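Long-range contact in magnesium-protoporphyrin O-methyltransferase (Synechocystis sp., PDB 4QDJ), which transfers a methyl group from S-adenosylmethionine to Mg-protoporphyrin IX, giving its 13-monomethyl ester in chlorophyll biosynthesis: residues L137-S150 with R189-L202. Numbering follows the deposited sequence.
Sequences LIHYPTEEASAMIS and RAYQHKEADIRKIL. With SAM (S-adenosylmethionine), chain B.
With chi1 at -59° and -55°, CG of His193 and OG1 of Thr142 each lie anti to their own carbonyl carbon, and the two side chains slide past each other in opposite directions. The imidazole enters the turn 137-141 edge first. His193 NE2 donates to Leu137 O at 2.9 Å, nearly straight at 165°; the donor stands above the carbonyl plane, while Tyr140 N reaches the same oxygen from the opposite face. At the other nitrogen, Thr142 OG1 and His193 ND1 share a hydrogen bond of 3.0 Å. The ring's rotation is thus fixed at both nitrogens, and Ala145 CB packs against His193 CE1 at 3.7 Å. One water joins Thr142 OG1, Lys194 N and Asp197 OD2, donating to the carboxylate.

Beside this, Tyr191 N donates to Ile138 O at 2.6 Å. One face of the Tyr191 phenol lies against Pro141: the proline CD sits over the ring face, 4.0 Å from its centroid, a CH-pi contact. Farther along, helices 142-150 and 195-202 run roughly parallel with axes 10.0 Å apart; Ile149 CG2 touches Ile201 CG2 at 3.7 Å and also meets Leu202 CD2.

In this class I methyltransferase the turn so held carries pocket residues: Tyr140 OH donates to SAM N7 at 2.6 Å and His139 borders the ribose. The Thr142 OG1–His193 ND1 bond complements the NE2 donation to Leu137 O, so both nitrogens are engaged, and this grip on the turn is consistent with a second-shell role in positioning Tyr140 beside the adenine.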
loop_
_atom_site.group_PDB
_atom_site.type_symbol
_atom_site.label_atom_id
_atom_site.label_comp_id
_atom_site.label_asym_id
_atom_site.label_seq_id
_atom_site.Cartn_x
_atom_site.Cartn_y
_atom_site.Cartn_z
ATOM N N LEU A 137 -1.127 -6.277 -3.226
ATOM C CA LEU A 137 -1.118 -7.226 -4.337
ATOM C C LEU A 137 -1.132 -8.681 -3.874
ATOM O O LEU A 137 -1.493 -9.575 -4.634
ATOM C CB LEU A 137 0.090 -6.975 -5.244
ATOM C CG LEU A 137 0.128 -5.611 -5.936
ATOM C CD1 LEU A 137 1.410 -5.450 -6.741
ATOM C CD2 LEU A 137 -1.097 -5.423 -6.820
ATOM N N ILE A 138 -0.747 -8.906 -2.621
ATOM C CA ILE A 138 -0.744 -10.240 -2.032
ATOM C C ILE A 138 -2.145 -10.871 -2.017
ATOM O O ILE A 138 -2.288 -12.091 -1.919
ATOM C CB ILE A 138 -0.158 -10.209 -0.598
ATOM C CG1 ILE A 138 0.092 -11.625 -0.070
ATOM C CG2 ILE A 138 -1.057 -9.402 0.336
ATOM C CD1 ILE A 138 0.761 -11.667 1.289
ATOM N N HIS A 139 -3.176 -10.040 -2.137
ATOM C CA HIS A 139 -4.556 -10.522 -2.074
ATOM C C HIS A 139 -5.119 -10.946 -3.427
ATOM O O HIS A 139 -6.281 -11.344 -3.520
ATOM C CB HIS A 139 -5.463 -9.455 -1.459
ATOM C CG HIS A 139 -5.083 -9.076 -0.064
ATOM N ND1 HIS A 139 -5.242 -9.928 1.008
ATOM C CD2 HIS A 139 -4.549 -7.937 0.438
ATOM C CE1 HIS A 139 -4.823 -9.330 2.109
ATOM N NE2 HIS A 139 -4.398 -8.121 1.790
ATOM N N TYR A 140 -4.300 -10.868 -4.471
ATOM C CA TYR A 140 -4.776 -11.141 -5.825
ATOM C C TYR A 140 -3.818 -12.023 -6.619
ATOM O O TYR A 140 -2.605 -11.943 -6.438
ATOM C CB TYR A 140 -5.018 -9.824 -6.566
ATOM C CG TYR A 140 -6.021 -8.935 -5.871
ATOM C CD1 TYR A 140 -7.384 -9.107 -6.072
ATOM C CD2 TYR A 140 -5.607 -7.934 -4.998
ATOM C CE1 TYR A 140 -8.307 -8.304 -5.433
ATOM C CE2 TYR A 140 -6.525 -7.126 -4.353
ATOM C CZ TYR A 140 -7.873 -7.316 -4.575
ATOM O OH TYR A 140 -8.793 -6.515 -3.937
ATOM N N PRO A 141 -4.365 -12.875 -7.502
ATOM C CA PRO A 141 -3.524 -13.683 -8.393
ATOM C C PRO A 141 -2.791 -12.795 -9.395
ATOM O O PRO A 141 -3.203 -11.656 -9.609
ATOM C CB PRO A 141 -4.536 -14.584 -9.108
ATOM C CG PRO A 141 -5.828 -13.843 -9.030
ATOM C CD PRO A 141 -5.801 -13.120 -7.717
ATOM N N THR A 142 -1.727 -13.319 -9.999
ATOM C CA THR A 142 -0.844 -12.526 -10.854
ATOM C C THR A 142 -1.563 -11.815 -12.005
ATOM O O THR A 142 -1.247 -10.669 -12.324
ATOM C CB THR A 142 0.311 -13.384 -11.412
ATOM O OG1 THR A 142 1.008 -14.010 -10.327
ATOM C CG2 THR A 142 1.287 -12.526 -12.201
ATOM N N GLU A 143 -2.532 -12.493 -12.615
ATOM C CA GLU A 143 -3.294 -11.912 -13.719
ATOM C C GLU A 143 -4.025 -10.639 -13.298
ATOM O O GLU A 143 -3.999 -9.632 -14.006
ATOM C CB GLU A 143 -4.291 -12.929 -14.283
ATOM N N GLU A 144 -4.672 -10.687 -12.139
ATOM C CA GLU A 144 -5.385 -9.525 -11.626
ATOM C C GLU A 144 -4.409 -8.471 -11.117
ATOM O O GLU A 144 -4.635 -7.271 -11.281
ATOM C CB GLU A 144 -6.365 -9.934 -10.523
ATOM C CG GLU A 144 -7.111 -8.770 -9.883
ATOM C CD GLU A 144 -7.976 -8.000 -10.867
ATOM O OE1 GLU A 144 -8.362 -8.571 -11.910
ATOM O OE2 GLU A 144 -8.270 -6.817 -10.595
ATOM N N ALA A 145 -3.321 -8.925 -10.503
ATOM C CA ALA A 145 -2.282 -8.020 -10.024
ATOM C C ALA A 145 -1.689 -7.229 -11.188
ATOM O O ALA A 145 -1.361 -6.051 -11.047
ATOM C CB ALA A 145 -1.194 -8.795 -9.296
ATOM N N SER A 146 -1.565 -7.888 -12.336
ATOM C CA SER A 146 -1.060 -7.252 -13.546
ATOM C C SER A 146 -1.945 -6.086 -13.974
ATOM O O SER A 146 -1.452 -5.000 -14.281
ATOM C CB SER A 146 -0.964 -8.275 -14.680
ATOM O OG SER A 146 -0.507 -7.669 -15.877
ATOM N N ALA A 147 -3.254 -6.319 -13.992
ATOM C CA ALA A 147 -4.212 -5.285 -14.365
ATOM C C ALA A 147 -4.181 -4.136 -13.359
ATOM O O ALA A 147 -4.293 -2.969 -13.732
ATOM C CB ALA A 147 -5.615 -5.871 -14.466
ATOM N N MET A 148 -4.023 -4.477 -12.085
ATOM C CA MET A 148 -3.945 -3.474 -11.029
ATOM C C MET A 148 -2.700 -2.605 -11.176
ATOM O O MET A 148 -2.773 -1.381 -11.072
ATOM C CB MET A 148 -3.970 -4.141 -9.654
ATOM C CG MET A 148 -5.316 -4.753 -9.301
ATOM S SD MET A 148 -5.276 -5.773 -7.816
ATOM C CE MET A 148 -4.735 -4.592 -6.587
ATOM N N ILE A 149 -1.560 -3.245 -11.420
ATOM C CA ILE A 149 -0.309 -2.520 -11.614
ATOM C C ILE A 149 -0.388 -1.596 -12.825
ATOM O O ILE A 149 0.065 -0.453 -12.775
ATOM C CB ILE A 149 0.884 -3.485 -11.760
ATOM C CG1 ILE A 149 1.134 -4.214 -10.437
ATOM C CG2 ILE A 149 2.134 -2.733 -12.190
ATOM C CD1 ILE A 149 2.135 -5.342 -10.540
ATOM N N SER A 150 -0.976 -2.089 -13.911
ATOM C CA SER A 150 -1.123 -1.288 -15.119
ATOM C C SER A 150 -1.983 -0.053 -14.864
ATOM O O SER A 150 -1.692 1.030 -15.367
ATOM C CB SER A 150 -1.702 -2.127 -16.259
ATOM O OG SER A 150 -0.805 -3.161 -16.627
ATOM N N ARG A 189 -7.105 -16.234 -1.116
ATOM C CA ARG A 189 -6.399 -15.979 0.134
ATOM C C ARG A 189 -5.175 -15.082 -0.078
ATOM O O ARG A 189 -5.310 -13.910 -0.428
ATOM C CB ARG A 189 -6.004 -17.296 0.811
ATOM C CG ARG A 189 -5.377 -18.336 -0.117
ATOM C CD ARG A 189 -4.417 -19.246 0.642
ATOM N NE ARG A 189 -3.494 -18.492 1.488
ATOM C CZ ARG A 189 -3.598 -18.402 2.811
ATOM N NH1 ARG A 189 -4.585 -19.022 3.442
ATOM N NH2 ARG A 189 -2.716 -17.691 3.502
ATOM N N ALA A 190 -3.987 -15.635 0.146
ATOM C CA ALA A 190 -2.742 -14.920 -0.100
ATOM C C ALA A 190 -2.066 -15.459 -1.356
ATOM O O ALA A 190 -2.115 -16.658 -1.636
ATOM C CB ALA A 190 -1.814 -15.042 1.098
ATOM N N TYR A 191 -1.437 -14.566 -2.112
ATOM C CA TYR A 191 -0.761 -14.950 -3.342
ATOM C C TYR A 191 0.671 -14.438 -3.362
ATOM O O TYR A 191 0.936 -13.293 -2.992
ATOM C CB TYR A 191 -1.509 -14.403 -4.560
ATOM C CG TYR A 191 -2.918 -14.928 -4.717
ATOM C CD1 TYR A 191 -3.987 -14.306 -4.085
ATOM C CD2 TYR A 191 -3.179 -16.042 -5.505
ATOM C CE1 TYR A 191 -5.277 -14.780 -4.230
ATOM C CE2 TYR A 191 -4.466 -16.524 -5.654
ATOM C CZ TYR A 191 -5.510 -15.889 -5.015
ATOM O OH TYR A 191 -6.792 -16.368 -5.162
ATOM N N GLN A 192 1.589 -15.295 -3.789
ATOM C CA GLN A 192 2.960 -14.879 -4.044
ATOM C C GLN A 192 3.091 -14.526 -5.516
ATOM O O GLN A 192 2.389 -15.083 -6.360
ATOM C CB GLN A 192 3.946 -15.991 -3.684
ATOM C CG GLN A 192 4.075 -16.268 -2.196
ATOM C CD GLN A 192 5.078 -17.368 -1.899
ATOM O OE1 GLN A 192 5.451 -18.138 -2.785
ATOM N NE2 GLN A 192 5.525 -17.443 -0.652
ATOM N N HIS A 193 3.987 -13.595 -5.824
ATOM C CA HIS A 193 4.232 -13.211 -7.206
ATOM C C HIS A 193 5.710 -13.321 -7.526
ATOM O O HIS A 193 6.555 -12.972 -6.704
ATOM C CB HIS A 193 3.753 -11.781 -7.458
ATOM C CG HIS A 193 2.297 -11.581 -7.186
ATOM N ND1 HIS A 193 1.312 -12.118 -7.986
ATOM C CD2 HIS A 193 1.657 -10.912 -6.198
ATOM C CE1 HIS A 193 0.128 -11.785 -7.504
ATOM N NE2 HIS A 193 0.310 -11.055 -6.419
ATOM N N LYS A 194 6.019 -13.821 -8.717
ATOM C CA LYS A 194 7.397 -13.881 -9.180
ATOM C C LYS A 194 7.894 -12.475 -9.463
ATOM O O LYS A 194 7.209 -11.691 -10.122
ATOM C CB LYS A 194 7.509 -14.726 -10.451
ATOM C CG LYS A 194 7.185 -16.198 -10.264
ATOM C CD LYS A 194 7.363 -16.968 -11.565
ATOM C CE LYS A 194 7.023 -18.439 -11.388
ATOM N NZ LYS A 194 7.867 -19.087 -10.345
ATOM N N GLU A 195 9.087 -12.157 -8.967
ATOM C CA GLU A 195 9.690 -10.856 -9.227
ATOM C C GLU A 195 9.861 -10.623 -10.726
ATOM O O GLU A 195 9.701 -9.503 -11.208
ATOM C CB GLU A 195 11.030 -10.713 -8.500
ATOM C CG GLU A 195 11.778 -9.435 -8.853
ATOM C CD GLU A 195 12.864 -9.080 -7.856
ATOM O OE1 GLU A 195 12.807 -9.561 -6.704
ATOM O OE2 GLU A 195 13.779 -8.314 -8.228
ATOM N N ALA A 196 10.166 -11.689 -11.460
ATOM C CA ALA A 196 10.309 -11.596 -12.908
ATOM C C ALA A 196 9.004 -11.142 -13.558
ATOM O O ALA A 196 9.014 -10.352 -14.504
ATOM C CB ALA A 196 10.768 -12.929 -13.491
ATOM N N ASP A 197 7.882 -11.635 -13.039
ATOM C CA ASP A 197 6.570 -11.243 -13.545
ATOM C C ASP A 197 6.267 -9.782 -13.228
ATOM O O ASP A 197 5.789 -9.042 -14.086
ATOM C CB ASP A 197 5.468 -12.136 -12.967
ATOM C CG ASP A 197 5.522 -13.556 -13.498
ATOM O OD1 ASP A 197 6.208 -13.794 -14.514
ATOM O OD2 ASP A 197 4.864 -14.435 -12.904
ATOM N N ILE A 198 6.541 -9.370 -11.994
ATOM C CA ILE A 198 6.295 -7.992 -11.578
ATOM C C ILE A 198 7.149 -7.012 -12.382
ATOM O O ILE A 198 6.659 -5.975 -12.833
ATOM C CB ILE A 198 6.553 -7.798 -10.068
ATOM C CG1 ILE A 198 5.660 -8.735 -9.247
ATOM C CG2 ILE A 198 6.309 -6.350 -9.663
ATOM C CD1 ILE A 198 4.176 -8.484 -9.433
ATOM N N ARG A 199 8.423 -7.345 -12.571
ATOM C CA ARG A 199 9.316 -6.498 -13.355
ATOM C C ARG A 199 8.875 -6.404 -14.815
ATOM O O ARG A 199 9.001 -5.352 -15.439
ATOM C CB ARG A 199 10.758 -7.002 -13.276
ATOM C CG ARG A 199 11.454 -6.713 -11.954
ATOM C CD ARG A 199 12.863 -7.281 -11.966
ATOM N NE ARG A 199 13.591 -7.010 -10.732
ATOM C CZ ARG A 199 14.572 -6.120 -10.617
ATOM N NH1 ARG A 199 14.954 -5.404 -11.667
ATOM N NH2 ARG A 199 15.175 -5.951 -9.448
ATOM N N LYS A 200 8.358 -7.509 -15.350
ATOM C CA LYS A 200 7.879 -7.542 -16.727
ATOM C C LYS A 200 6.675 -6.620 -16.906
ATOM O O LYS A 200 6.609 -5.851 -17.865
ATOM C CB LYS A 200 7.525 -8.975 -17.137
ATOM C CG LYS A 200 7.027 -9.123 -18.568
ATOM C CD LYS A 200 8.049 -8.605 -19.564
ATOM C CE LYS A 200 7.716 -9.045 -20.984
ATOM N NZ LYS A 200 6.363 -8.599 -21.415
ATOM N N ILE A 201 5.731 -6.701 -15.973
ATOM C CA ILE A 201 4.541 -5.856 -16.006
ATOM C C ILE A 201 4.918 -4.380 -15.903
ATOM O O ILE A 201 4.375 -3.538 -16.619
ATOM C CB ILE A 201 3.563 -6.228 -14.874
ATOM C CG1 ILE A 201 3.101 -7.678 -15.034
ATOM C CG2 ILE A 201 2.364 -5.287 -14.861
ATOM C CD1 ILE A 201 2.526 -8.274 -13.771
ATOM N N LEU A 202 5.858 -4.069 -15.018
ATOM C CA LEU A 202 6.331 -2.698 -14.869
ATOM C C LEU A 202 7.007 -2.212 -16.150
ATOM O O LEU A 202 6.781 -1.087 -16.594
ATOM C CB LEU A 202 7.278 -2.578 -13.673
ATOM C CG LEU A 202 6.598 -2.661 -12.303
ATOM C CD1 LEU A 202 7.621 -2.829 -11.184
ATOM C CD2 LEU A 202 5.734 -1.428 -12.061
HETATM N N SAM B . -0.976 -0.607 2.347
HETATM C CA SAM B . -1.350 -0.643 3.759
HETATM C C SAM B . -0.120 -0.818 4.640
HETATM O O SAM B . 0.891 -1.372 4.207
HETATM O OXT SAM B . -0.113 -0.406 5.800
HETATM C CB SAM B . -2.393 -1.721 4.056
HETATM C CG SAM B . -2.020 -3.163 3.717
HETATM S SD SAM B . -3.317 -4.336 4.209
HETATM C CE SAM B . -2.402 -5.897 4.258
HETATM C "C5'" SAM B . -4.185 -4.547 2.640
HETATM C "C4'" SAM B . -5.185 -3.428 2.397
HETATM O "O4'" SAM B . -5.462 -3.363 1.014
HETATM C "C3'" SAM B . -6.514 -3.648 3.109
HETATM O "O3'" SAM B . -6.821 -2.504 3.871
HETATM C "C2'" SAM B . -7.524 -3.797 1.988
HETATM O "O2'" SAM B . -8.769 -3.218 2.312
HETATM C "C1'" SAM B . -6.830 -3.075 0.846
HETATM N N9 SAM B . -7.282 -3.503 -0.483
HETATM C C8 SAM B . -7.444 -4.784 -0.937
HETATM N N7 SAM B . -7.876 -4.724 -2.218
HETATM C C5 SAM B . -7.985 -3.426 -2.579
HETATM C C6 SAM B . -8.378 -2.810 -3.758
HETATM N N6 SAM B . -8.743 -3.541 -4.809
HETATM N N1 SAM B . -8.390 -1.434 -3.828
HETATM C C2 SAM B . -8.012 -0.676 -2.738
HETATM N N3 SAM B . -7.626 -1.295 -1.567
HETATM C C4 SAM B . -7.612 -2.648 -1.497
HETATM O O HOH W 1 3.799 -14.552 -10.517
#